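Local coordinates for conserved hypothetical protein (Bacteroides thetaiotaomicron, PDB 2FB6), which is of unknown function but folds as a small three-layered alpha/beta/alpha protein built around a five-stranded parallel sheet, at residues T11-T16 / N43-G48; A49-V54 / D79-F84; I74-D79 / L93-R98. All blocks are in the same frame, centred on the assembly; numbering follows the deposited sequence. Where two conformers were deposited one is given.

Contact 1. Residues T11-T16 / N43-G48; sequences TILWTT and NIILWG
T11, I12, L13 and W14 pair in parallel with N43, I44, I45 and L46, joining strands 9-14 and 41-46 side by side in the buried middle of the sheet. I12 is bonded through both of its backbone polar atoms: its N gives to N43 O at 2.9 Å, while its O receives I45 N at 2.8 Å. W14 repeats the pattern, with N giving to I45 O and O receiving W47 N in a longer bond of 3.2 Å; the same W14 carbonyl also takes the hydroxyl of S50. Helix 19-36 connects the two strands and completes a beta-alpha-beta unit, with its L26 lying on both I12 and W14.

On that face, methyl CG2 of I44 meets the edge of the W14 indole, 3.6 Å from CE3. CG of W14 stands anti to the backbone N (chi1 173°), and NE1 gives a bent bond of 2.9 Å to T16 O, which satisfies the buried N-H and limits rotation of the ring. A broad, flat residue suits this place, because V22 of helix 19-36 and V60 and I64 of helix 58-70 all lie on it.

Across the other face, the branches of I45 reach both ways: CD1 touches T11 CG2 at 3.8 Å, and CG2 touches L13 CD1, also at 3.8 Å. T11 suits both neighbours, its OG1 hydrogen-bonded to E112 and its methyl making the apolar contact with I45. Past the strand ends, G48 has a phi of 111°, where a CB would press on the W47 carbonyl and crowd T15 CB.

Contact 2. Residues A49-V54 / D79-F84; sequences ASVKLV and DCCENF
V51 and C81 mark where helices 49-56 and 78-84 face each other, the short segment axes passing 9.7 Å apart at 60°. In this alpha/beta fold helix 78-84 follows strand 73-77 directly and helix 49-56 follows strand 41-46 after W47 and G48, so the pair packs beyond the C-terminal ends of these parallel strands, held by side chains alone. V51, a compact branched residue, fills the gap between the backbones: its CG2 rests 4.0 Å from C80 CB, and its CG1 reaches C81 SG at 4.1 Å.

F84 brings its ring in from the far end of helix 78-84. Its edge meets V51, with CD2 3.8 Å from V51 CG1. One face is crossed at about a right angle by K52, modelled in two conformers; in the one described, the extended chain sets CG against F84 CD2 and CE over the ring, the latter a CH-pi contact, with the amine a more distant cation-pi partner. An alanine in place of F84 would probably leave K52 CG and CE without an aromatic face and open a gap beside V51 CG1. In this conformer K52 CE sits over the centre of the F84 ring, 3.5 Å from the centroid.

Contact 3. Residues I74-D79 / L93-R98; sequences IEACQD and LGITVR
R98 takes hold of E75 side-on, both of its donors converging on a single carboxylate oxygen: NH2 lies 2.8 Å from E75 OE1, on the syn lone pair, and NE lies 3.0 Å from that same OE1. The oxygen is close to the guanidinium plane, although the two flat groups are turned 31° apart. R98 CB points away from strand 73-77, but chi1 of 70° turns CG so that the extended chain brings NE to E75. Arginine's length suits it to reach a buried acid from the outermost strand. The second oxygen, E75 OE2, is bonded to the hydroxyl of Y107 on helix 101-109, so the carboxylate is tied down from two quarters.

These side chains are positioned by a parallel backbone ladder. T96 N gives to I74 O, A76 N gives to T96 O at 2.7 Å, and R98 N gives to A76 O. Q78 N then bonds to R98 O at 2.9 Å, approaching well above the carbonyl plane, where the chain has already turned into helix 78-84. C77 precedes that helix as its N-cap, with SG capping the backbone N of C80.

On the opposite face from E75, small A76 lets I95 come close, CB to CG2 at 3.8 Å, and I74 CG2 meets I95 CG1 at 4.0 Å. Q78 CB packs on V97 CG1 at 3.7 Å.

Strand 96-98, outermost on this side of the sheet, forms with strand 73-77 and the intervening helices 78-84 and 87-92 a beta-alpha-beta arrangement. It is reached from helix 87-92 through G94, whose positive phi completes a Schellman motif, and I90 of that helix covers A76, I95 and V97, while strand 41-46 flanks strand 73-77 on its other side.

How the contacts relate
The three contacts lie in one alpha/beta framework, with centres 10 to 11 Å apart. Contacts 1 and 3 belong to the same sheet: strands 41-46 and 73-77 are neighbours, with L46 N 2.8 Å from E75 O in a probable hydrogen bond. Contact 2 packs the helices that come after those two strands in the chain. It is fastened to contact 1 where T15 O lies 3.0 Å from S50 N in a probable hydrogen bond, and W47 CD1 also packs on C80 SG. Contacts 2 and 3 share D79 and helix 78-84, and C81 SG lies 3.8 Å from A76 CB. Their segments interleave along the chain, whereas contact 1 closes before either opens. No active site has been established for this protein.

Contact 1. Residues T11-T16 / N43-G48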
loop_
_atom_site.group_PDB
_atom_site.type_symbol
_atom_site.label_atom_id
_atom_site.label_comp_id
_atom_site.label_asym_id
_atom_site.label_seq_id
_atom_site.Cartn_x
_atom_site.Cartn_y
_atom_site.Cartn_z
ATOM N N THR A 11 -8.270 0.859 -3.135
ATOM C CA THR A 11 -6.838 0.918 -3.417
ATOM C C THR A 11 -6.299 2.268 -2.965
ATOM O O THR A 11 -6.926 3.313 -3.178
ATOM C CB THR A 11 -6.584 0.677 -4.893
ATOM O OG1 THR A 11 -6.915 -0.691 -5.155
ATOM C CG2 THR A 11 -5.116 0.905 -5.264
ATOM N N ILE A 12 -5.150 2.238 -2.295
ATOM C CA ILE A 12 -4.488 3.475 -1.946
ATOM C C ILE A 12 -3.153 3.493 -2.668
ATOM O O ILE A 12 -2.353 2.579 -2.487
ATOM C CB ILE A 12 -4.264 3.592 -0.420
ATOM C CG1 ILE A 12 -5.619 3.599 0.314
ATOM C CG2 ILE A 12 -3.455 4.871 -0.088
ATOM C CD1 ILE A 12 -5.518 3.418 1.823
ATOM N N LEU A 13 -2.931 4.518 -3.493
ATOM C CA LEU A 13 -1.614 4.752 -4.065
ATOM C C LEU A 13 -0.852 5.647 -3.089
ATOM O O LEU A 13 -1.137 6.842 -2.961
ATOM C CB LEU A 13 -1.752 5.412 -5.431
ATOM C CG LEU A 13 -0.463 5.803 -6.166
ATOM C CD1 LEU A 13 0.459 4.607 -6.412
ATOM C CD2 LEU A 13 -0.811 6.489 -7.470
ATOM N N TRP A 14 0.087 5.049 -2.368
ATOM C CA TRP A 14 0.810 5.741 -1.317
ATOM C C TRP A 14 2.144 6.233 -1.883
ATOM O O TRP A 14 3.073 5.449 -2.091
ATOM C CB TRP A 14 1.004 4.763 -0.151
ATOM C CG TRP A 14 1.871 5.229 0.965
ATOM C CD1 TRP A 14 2.429 6.471 1.131
ATOM C CD2 TRP A 14 2.253 4.460 2.103
ATOM N NE1 TRP A 14 3.177 6.497 2.295
ATOM C CE2 TRP A 14 3.076 5.279 2.914
ATOM C CE3 TRP A 14 1.976 3.151 2.525
ATOM C CZ2 TRP A 14 3.635 4.826 4.113
ATOM C CZ3 TRP A 14 2.550 2.688 3.722
ATOM C CH2 TRP A 14 3.367 3.528 4.499
ATOM N N THR A 15 2.221 7.538 -2.141
ATOM C CA THR A 15 3.456 8.152 -2.642
ATOM C C THR A 15 4.128 9.017 -1.590
ATOM O O THR A 15 5.336 9.237 -1.651
ATOM C CB THR A 15 3.225 9.041 -3.898
ATOM O OG1 THR A 15 2.536 10.235 -3.531
ATOM C CG2 THR A 15 2.441 8.293 -4.989
ATOM N N THR A 16 3.350 9.530 -0.643
ATOM C CA THR A 16 3.870 10.556 0.275
ATOM C C THR A 16 4.861 10.009 1.297
ATOM O O THR A 16 4.750 8.854 1.736
ATOM C CB THR A 16 2.729 11.296 1.013
ATOM O OG1 THR A 16 3.293 12.396 1.737
ATOM C CG2 THR A 16 1.964 10.374 1.976
ATOM N N ASN A 43 -5.969 -2.703 -0.851
ATOM C CA ASN A 43 -4.644 -2.853 -1.433
ATOM C C ASN A 43 -3.900 -1.523 -1.374
ATOM O O ASN A 43 -4.454 -0.492 -1.763
ATOM C CB ASN A 43 -4.761 -3.290 -2.898
ATOM C CG ASN A 43 -3.406 -3.462 -3.567
ATOM O OD1 ASN A 43 -3.113 -2.826 -4.588
ATOM N ND2 ASN A 43 -2.574 -4.326 -3.001
ATOM N N ILE A 44 -2.652 -1.559 -0.914
ATOM C CA ILE A 44 -1.844 -0.347 -0.830
ATOM C C ILE A 44 -0.651 -0.507 -1.753
ATOM O O ILE A 44 0.028 -1.526 -1.707
ATOM C CB ILE A 44 -1.372 -0.068 0.623
ATOM C CG1 ILE A 44 -2.600 0.107 1.557
ATOM C CG2 ILE A 44 -0.444 1.181 0.637
ATOM C CD1 ILE A 44 -2.271 0.337 2.996
ATOM N N ILE A 45 -0.432 0.496 -2.599
ATOM C CA ILE A 45 0.690 0.504 -3.542
ATOM C C ILE A 45 1.730 1.504 -3.034
ATOM O O ILE A 45 1.442 2.687 -2.906
ATOM C CB ILE A 45 0.244 0.941 -4.954
ATOM C CG1 ILE A 45 -0.916 0.074 -5.473
ATOM C CG2 ILE A 45 1.450 0.926 -5.900
ATOM C CD1 ILE A 45 -1.620 0.721 -6.661
ATOM N N LEU A 46 2.925 1.005 -2.740
ATOM C CA LEU A 46 4.043 1.854 -2.334
ATOM C C LEU A 46 4.842 2.257 -3.559
ATOM O O LEU A 46 5.462 1.416 -4.205
ATOM C CB LEU A 46 4.958 1.097 -1.377
ATOM C CG LEU A 46 4.465 0.944 0.051
ATOM C CD1 LEU A 46 5.374 0.022 0.826
ATOM C CD2 LEU A 46 4.433 2.307 0.705
ATOM N N TRP A 47 4.848 3.547 -3.890
ATOM C CA TRP A 47 5.495 3.972 -5.126
ATOM C C TRP A 47 5.833 5.444 -4.996
ATOM O O TRP A 47 4.931 6.265 -4.865
ATOM C CB TRP A 47 4.515 3.755 -6.289
ATOM C CG TRP A 47 5.110 3.837 -7.664
ATOM C CD1 TRP A 47 6.302 4.397 -8.026
ATOM C CD2 TRP A 47 4.501 3.372 -8.865
ATOM N NE1 TRP A 47 6.476 4.300 -9.388
ATOM C CE2 TRP A 47 5.387 3.660 -9.922
ATOM C CE3 TRP A 47 3.297 2.709 -9.152
ATOM C CZ2 TRP A 47 5.096 3.335 -11.255
ATOM C CZ3 TRP A 47 3.018 2.376 -10.479
ATOM C CH2 TRP A 47 3.908 2.682 -11.499
ATOM N N GLY A 48 7.124 5.774 -5.064
ATOM C CA GLY A 48 7.572 7.168 -4.903
ATOM C C GLY A 48 8.341 7.369 -3.614
ATOM O O GLY A 48 9.002 6.450 -3.147
#

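Contact 2. Residues A49-V54 / D79-F84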
loop_
_atom_site.group_PDB
_atom_site.type_symbol
_atom_site.label_atom_id
_atom_site.label_comp_id
_atom_site.label_asym_id
_atom_site.label_seq_id
_atom_site.Cartn_x
_atom_site.Cartn_y
_atom_site.Cartn_z
ATOM N N ALA A 49 8.243 8.569 -3.035
ATOM C CA ALA A 49 9.012 8.933 -1.832
ATOM C C ALA A 49 8.727 7.970 -0.664
ATOM O O ALA A 49 9.600 7.668 0.153
ATOM C CB ALA A 49 8.714 10.384 -1.450
ATOM N N SER A 50 7.506 7.457 -0.633
ATOM C CA SER A 50 7.100 6.489 0.382
ATOM C C SER A 50 7.969 5.237 0.487
ATOM O O SER A 50 8.100 4.664 1.568
ATOM C CB SER A 50 5.669 6.057 0.114
ATOM O OG SER A 50 5.587 5.477 -1.176
ATOM N N VAL A 51 8.541 4.802 -0.634
ATOM C CA VAL A 51 9.338 3.585 -0.633
ATOM C C VAL A 51 10.587 3.768 0.235
ATOM O O VAL A 51 10.936 2.889 1.029
ATOM C CB VAL A 51 9.711 3.158 -2.070
ATOM C CG1 VAL A 51 10.734 2.019 -2.047
ATOM C CG2 VAL A 51 8.471 2.689 -2.819
ATOM N N LYS A 52 11.210 4.938 0.116
ATOM C CA LYS A 52 12.368 5.286 0.950
ATOM C C LYS A 52 11.956 5.402 2.413
ATOM O O LYS A 52 12.676 4.942 3.300
ATOM C CB LYS A 52 13.018 6.592 0.489
ATOM C CG LYS A 52 13.863 6.453 -0.753
ATOM C CD LYS A 52 14.638 7.736 -1.026
ATOM C CE LYS A 52 15.243 7.721 -2.416
ATOM N NZ LYS A 52 15.861 9.035 -2.765
ATOM N N LEU A 53 10.793 6.000 2.673
ATOM C CA LEU A 53 10.314 6.129 4.046
ATOM C C LEU A 53 10.129 4.763 4.719
ATOM O O LEU A 53 10.588 4.530 5.839
ATOM C CB LEU A 53 9.013 6.935 4.101
ATOM C CG LEU A 53 8.382 7.034 5.490
ATOM C CD1 LEU A 53 9.268 7.889 6.413
ATOM C CD2 LEU A 53 6.963 7.587 5.361
ATOM N N VAL A 54 9.423 3.864 4.047
ATOM C CA VAL A 54 9.165 2.542 4.611
ATOM C C VAL A 54 10.472 1.794 4.843
ATOM O O VAL A 54 10.629 1.120 5.867
ATOM C CB VAL A 54 8.207 1.732 3.714
ATOM C CG1 VAL A 54 8.109 0.311 4.188
ATOM C CG2 VAL A 54 6.812 2.378 3.729
ATOM N N ASP A 79 10.792 -1.205 -9.596
ATOM C CA ASP A 79 11.752 -0.219 -10.111
ATOM C C ASP A 79 12.213 0.712 -8.989
ATOM O O ASP A 79 13.416 0.951 -8.830
ATOM C CB ASP A 79 11.123 0.602 -11.231
ATOM C CG ASP A 79 11.019 -0.168 -12.523
ATOM O OD1 ASP A 79 12.068 -0.350 -13.196
ATOM O OD2 ASP A 79 9.888 -0.580 -12.896
ATOM N N CYS A 80 11.267 1.238 -8.207
ATOM C CA CYS A 80 11.648 2.072 -7.057
ATOM C C CYS A 80 12.530 1.347 -6.067
ATOM O O CYS A 80 13.543 1.891 -5.617
ATOM C CB CYS A 80 10.420 2.568 -6.294
ATOM S SG CYS A 80 9.625 3.938 -7.096
ATOM N N CYS A 81 12.133 0.129 -5.689
ATOM C CA CYS A 81 12.927 -0.657 -4.751
ATOM C C CYS A 81 14.342 -0.872 -5.266
ATOM O O CYS A 81 15.319 -0.768 -4.499
ATOM C CB CYS A 81 12.260 -1.998 -4.468
ATOM S SG CYS A 81 10.697 -1.803 -3.554
ATOM N N GLU A 82 14.461 -1.151 -6.562
ATOM C CA GLU A 82 15.786 -1.391 -7.137
ATOM C C GLU A 82 16.570 -0.093 -7.265
ATOM O O GLU A 82 17.771 -0.067 -6.990
ATOM C CB GLU A 82 15.677 -2.142 -8.470
ATOM C CG GLU A 82 15.185 -3.563 -8.249
ATOM C CD GLU A 82 15.106 -4.374 -9.520
ATOM O OE1 GLU A 82 15.397 -3.817 -10.595
ATOM O OE2 GLU A 82 14.743 -5.564 -9.454
ATOM N N ASN A 83 15.903 0.988 -7.661
ATOM C CA ASN A 83 16.601 2.272 -7.784
ATOM C C ASN A 83 17.078 2.855 -6.461
ATOM O O ASN A 83 18.143 3.493 -6.388
ATOM C CB ASN A 83 15.765 3.275 -8.553
ATOM C CG ASN A 83 15.680 2.925 -10.014
ATOM O OD1 ASN A 83 16.590 2.288 -10.562
ATOM N ND2 ASN A 83 14.588 3.315 -10.654
ATOM N N PHE A 84 16.286 2.631 -5.419
ATOM C CA PHE A 84 16.635 3.088 -4.078
ATOM C C PHE A 84 17.498 2.067 -3.322
ATOM O O PHE A 84 17.977 2.363 -2.218
ATOM C CB PHE A 84 15.371 3.421 -3.270
ATOM C CG PHE A 84 14.467 4.460 -3.915
ATOM C CD1 PHE A 84 14.937 5.320 -4.912
ATOM C CD2 PHE A 84 13.136 4.583 -3.506
ATOM C CE1 PHE A 84 14.088 6.275 -5.506
ATOM C CE2 PHE A 84 12.282 5.535 -4.075
ATOM C CZ PHE A 84 12.752 6.388 -5.075
#

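Contact 3. Residues I74-D79 / L93-R98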
loop_
_atom_site.group_PDB
_atom_site.type_symbol
_atom_site.label_atom_id
_atom_site.label_comp_id
_atom_site.label_asym_id
_atom_site.label_seq_id
_atom_site.Cartn_x
_atom_site.Cartn_y
_atom_site.Cartn_z
ATOM N N ILE A 74 -0.133 -5.243 0.512
ATOM C CA ILE A 74 0.785 -4.129 0.229
ATOM C C ILE A 74 1.798 -4.581 -0.806
ATOM O O ILE A 74 2.399 -5.632 -0.646
ATOM C CB ILE A 74 1.532 -3.617 1.491
ATOM C CG1 ILE A 74 0.532 -3.335 2.620
ATOM C CG2 ILE A 74 2.328 -2.340 1.125
ATOM C CD1 ILE A 74 1.170 -2.853 3.908
ATOM N N GLU A 75 1.931 -3.806 -1.884
ATOM C CA GLU A 75 2.865 -4.115 -2.960
ATOM C C GLU A 75 3.667 -2.864 -3.254
ATOM O O GLU A 75 3.169 -1.753 -3.065
ATOM C CB GLU A 75 2.122 -4.608 -4.207
ATOM C CG GLU A 75 0.991 -3.676 -4.680
ATOM C CD GLU A 75 0.187 -4.231 -5.856
ATOM O OE1 GLU A 75 0.552 -5.307 -6.375
ATOM O OE2 GLU A 75 -0.799 -3.579 -6.262
ATOM N N ALA A 76 4.926 -3.050 -3.636
ATOM C CA ALA A 76 5.814 -1.920 -3.872
ATOM C C ALA A 76 6.384 -2.002 -5.268
ATOM O O ALA A 76 6.681 -3.095 -5.765
ATOM C CB ALA A 76 6.955 -1.902 -2.844
ATOM N N CYS A 77 6.553 -0.832 -5.874
ATOM C CA CYS A 77 7.153 -0.701 -7.185
ATOM C C CYS A 77 8.564 -1.284 -7.180
ATOM O O CYS A 77 9.428 -0.801 -6.462
ATOM C CB CYS A 77 7.145 0.774 -7.607
ATOM S SG CYS A 77 8.097 1.152 -9.096
ATOM N N GLN A 78 8.790 -2.329 -7.978
ATOM C CA GLN A 78 10.100 -2.966 -8.042
ATOM C C GLN A 78 11.162 -2.045 -8.626
ATOM O O GLN A 78 12.328 -2.111 -8.202
ATOM C CB GLN A 78 10.026 -4.286 -8.821
ATOM C CG GLN A 78 11.357 -5.021 -8.911
ATOM C CD GLN A 78 11.197 -6.474 -9.338
ATOM O OE1 GLN A 78 10.119 -7.059 -9.199
ATOM N NE2 GLN A 78 12.265 -7.057 -9.861
ATOM N N ASP A 79 10.792 -1.205 -9.596
ATOM C CA ASP A 79 11.752 -0.219 -10.111
ATOM C C ASP A 79 12.213 0.712 -8.989
ATOM O O ASP A 79 13.416 0.951 -8.830
ATOM C CB ASP A 79 11.123 0.602 -11.231
ATOM C CG ASP A 79 11.019 -0.168 -12.523
ATOM O OD1 ASP A 79 12.068 -0.350 -13.196
ATOM O OD2 ASP A 79 9.888 -0.580 -12.896
ATOM N N LEU A 93 9.846 -7.243 4.928
ATOM C CA LEU A 93 8.706 -6.752 5.717
ATOM C C LEU A 93 7.422 -7.483 5.362
ATOM O O LEU A 93 6.401 -7.315 6.035
ATOM C CB LEU A 93 8.488 -5.247 5.514
ATOM C CG LEU A 93 9.578 -4.323 6.044
ATOM C CD1 LEU A 93 9.374 -2.928 5.512
ATOM C CD2 LEU A 93 9.593 -4.342 7.589
ATOM N N GLY A 94 7.463 -8.280 4.297
ATOM C CA GLY A 94 6.286 -8.997 3.848
ATOM C C GLY A 94 5.500 -8.288 2.757
ATOM O O GLY A 94 4.379 -8.689 2.413
ATOM N N ILE A 95 6.097 -7.230 2.207
ATOM C CA ILE A 95 5.517 -6.480 1.088
ATOM C C ILE A 95 5.866 -7.187 -0.225
ATOM O O ILE A 95 7.002 -7.665 -0.403
ATOM C CB ILE A 95 6.042 -5.023 1.106
ATOM C CG1 ILE A 95 5.550 -4.292 2.359
ATOM C CG2 ILE A 95 5.638 -4.261 -0.142
ATOM C CD1 ILE A 95 6.362 -3.041 2.695
ATOM N N THR A 96 4.891 -7.241 -1.134
ATOM C CA THR A 96 5.105 -7.826 -2.461
ATOM C C THR A 96 5.845 -6.822 -3.324
ATOM O O THR A 96 5.385 -5.707 -3.517
ATOM C CB THR A 96 3.768 -8.207 -3.145
ATOM O OG1 THR A 96 3.121 -9.214 -2.363
ATOM C CG2 THR A 96 4.007 -8.734 -4.583
ATOM N N VAL A 97 6.988 -7.219 -3.862
ATOM C CA VAL A 97 7.723 -6.340 -4.746
ATOM C C VAL A 97 7.552 -6.857 -6.166
ATOM O O VAL A 97 7.861 -8.018 -6.448
ATOM C CB VAL A 97 9.223 -6.290 -4.360
ATOM C CG1 VAL A 97 10.049 -5.525 -5.373
ATOM C CG2 VAL A 97 9.392 -5.687 -2.973
ATOM N N ARG A 98 7.014 -6.008 -7.044
ATOM C CA ARG A 98 6.821 -6.396 -8.432
ATOM C C ARG A 98 6.783 -5.173 -9.331
ATOM O O ARG A 98 6.612 -4.043 -8.860
ATOM C CB ARG A 98 5.552 -7.234 -8.589
ATOM C CG ARG A 98 4.275 -6.498 -8.395
ATOM C CD ARG A 98 3.150 -7.421 -8.860
ATOM N NE ARG A 98 1.860 -6.886 -8.503
ATOM C CZ ARG A 98 0.708 -7.288 -9.030
ATOM N NH1 ARG A 98 0.667 -8.223 -9.978
ATOM N NH2 ARG A 98 -0.410 -6.720 -8.625
#